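Local coordinates for N-acetylneuraminate lyase (Peptoclostridium difficile, PDB 4WOZ), which belongs to the dihydrodipicolinate synthetase family and is built as a closed eight-stranded beta/alpha (TIM) barrel, at residues K35-R38 with Q39-H43. Numbering follows the deposited sequence.
Sequences KGLR and QIIRH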
loop_
_atom_site.group_PDB
_atom_site.type_symbol
_atom_site.label_atom_id
_atom_site.label_comp_id
_atom_site.label_asym_id
_atom_site.label_seq_id
_atom_site.Cartn_x
_atom_site.Cartn_y
_atom_site.Cartn_z
ATOM N N LYS A 35 -10.074 37.627 15.201
ATOM C CA LYS A 35 -10.633 38.459 14.148
ATOM C C LYS A 35 -10.540 37.712 12.825
ATOM O O LYS A 35 -11.518 37.632 12.079
ATOM C CB LYS A 35 -9.901 39.800 14.030
ATOM C CG LYS A 35 -10.570 40.726 13.018
ATOM C CD LYS A 35 -9.960 42.117 12.979
ATOM C CE LYS A 35 -8.591 42.111 12.332
ATOM N NZ LYS A 35 -8.084 43.501 12.154
ATOM N N GLY A 36 -9.357 37.168 12.545
ATOM C CA GLY A 36 -9.148 36.429 11.312
ATOM C C GLY A 36 -10.130 35.278 11.187
ATOM O O GLY A 36 -10.714 35.062 10.126
ATOM N N LEU A 37 -10.316 34.541 12.276
ATOM C CA LEU A 37 -11.238 33.412 12.280
ATOM C C LEU A 37 -12.645 33.895 11.950
ATOM O O LEU A 37 -13.356 33.269 11.166
ATOM C CB LEU A 37 -11.229 32.720 13.645
ATOM C CG LEU A 37 -12.275 31.622 13.884
ATOM C CD1 LEU A 37 -12.244 30.586 12.759
ATOM C CD2 LEU A 37 -12.000 30.967 15.224
ATOM N N ARG A 38 -13.041 35.019 12.543
ATOM C CA ARG A 38 -14.365 35.575 12.289
ATOM C C ARG A 38 -14.492 36.060 10.842
ATOM O O ARG A 38 -15.572 36.000 10.256
ATOM C CB ARG A 38 -14.662 36.715 13.275
ATOM C CG ARG A 38 -15.065 36.221 14.659
ATOM C CD ARG A 38 -15.038 37.330 15.704
ATOM N NE ARG A 38 -15.416 36.841 17.027
ATOM C CZ ARG A 38 -16.654 36.509 17.385
ATOM N NH1 ARG A 38 -17.652 36.618 16.520
ATOM N NH2 ARG A 38 -16.892 36.057 18.606
ATOM N N GLN A 39 -13.392 36.526 10.259
ATOM C CA GLN A 39 -13.425 36.986 8.875
ATOM C C GLN A 39 -13.588 35.788 7.940
ATOM O O GLN A 39 -14.318 35.856 6.956
ATOM C CB GLN A 39 -12.143 37.746 8.527
ATOM C CG GLN A 39 -11.876 38.958 9.418
ATOM C CD GLN A 39 -10.674 39.766 8.963
ATOM O OE1 GLN A 39 -9.709 39.218 8.427
ATOM N NE2 GLN A 39 -10.721 41.072 9.186
ATOM N N ILE A 40 -12.898 34.690 8.241
ATOM C CA ILE A 40 -13.011 33.488 7.414
ATOM C C ILE A 40 -14.477 33.056 7.414
ATOM O O ILE A 40 -15.065 32.803 6.365
ATOM C CB ILE A 40 -12.149 32.322 7.974
ATOM C CG1 ILE A 40 -10.657 32.653 7.834
ATOM C CG2 ILE A 40 -12.474 31.026 7.232
ATOM C CD1 ILE A 40 -9.732 31.617 8.479
ATOM N N ILE A 41 -15.052 32.977 8.608
ATOM C CA ILE A 41 -16.445 32.583 8.775
ATOM C C ILE A 41 -17.370 33.497 7.971
ATOM O O ILE A 41 -18.196 33.030 7.192
ATOM C CB ILE A 41 -16.841 32.637 10.259
ATOM C CG1 ILE A 41 -16.025 31.601 11.036
ATOM C CG2 ILE A 41 -18.351 32.409 10.416
ATOM C CD1 ILE A 41 -16.231 31.646 12.536
ATOM N N ARG A 42 -17.217 34.803 8.169
ATOM C CA ARG A 42 -18.023 35.799 7.466
ATOM C C ARG A 42 -17.854 35.682 5.955
ATOM O O ARG A 42 -18.803 35.879 5.195
ATOM C CB ARG A 42 -17.620 37.206 7.920
ATOM C CG ARG A 42 -18.185 37.617 9.273
ATOM C CD ARG A 42 -19.362 38.571 9.099
ATOM N NE ARG A 42 -20.483 37.978 8.371
ATOM C CZ ARG A 42 -21.387 37.172 8.917
ATOM N NH1 ARG A 42 -21.309 36.855 10.202
ATOM N NH2 ARG A 42 -22.382 36.697 8.181
ATOM N N HIS A 43 -16.634 35.368 5.529
ATOM C CA HIS A 43 -16.326 35.224 4.112
ATOM C C HIS A 43 -17.103 34.052 3.517
ATOM O O HIS A 43 -17.665 34.153 2.423
ATOM C CB HIS A 43 -14.825 35.007 3.932
ATOM C CG HIS A 43 -14.404 34.834 2.507
ATOM N ND1 HIS A 43 -14.431 35.862 1.591
ATOM C CD2 HIS A 43 -13.932 33.752 1.842
ATOM C CE1 HIS A 43 -13.991 35.424 0.425
ATOM N NE2 HIS A 43 -13.683 34.146 0.551
#
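Four backbone hydrogen bonds join Lys35-Arg38 to the next turn of helix 34-48, each from an amide to the carbonyl four residues earlier. The first, Gln39 N to Lys35 O at 2.8 Å, is the most bent, with 143° at the hydrogen; Ile41 N to Leu37 O is the straightest, at 169°. Arg42 N closes the series on Arg38 O.

The side chains of the second turn lean back over the same oxygens. Gln39 CG approaches Lys35 O to 3.0 Å because it sits beside its own backbone N, chi1 -58°, and the chain then runs out extended. Its NE2 meets the aliphatic part of Lys35, 3.9 Å from both CG and CE, the two chains crossing at a slant, while OE1 accepts from Glu275 N and Lys35 NZ pairs with the Glu275 carboxylate. On the buried side, Ile41 CD1 packs against Leu37 CD1 at 4.1 Å, and Ile41 CG1 covers Leu37 O; both residues touch helix 67-81. Arg42 CG rests 3.2 Å from Arg38 O. The guanidinium groups of Arg38 and Arg42 share the carboxylate of Glu80, and Arg42 NE also pairs with Asp46.

Within the beta-alpha-beta unit of strands 17-21 and 52-55, the helix thus turns Leu37 and Ile41 toward the neighbouring barrel helix, while one carboxylate bridges two arginines a turn apart, each with further acidic partners, which probably restricts how their ends can move.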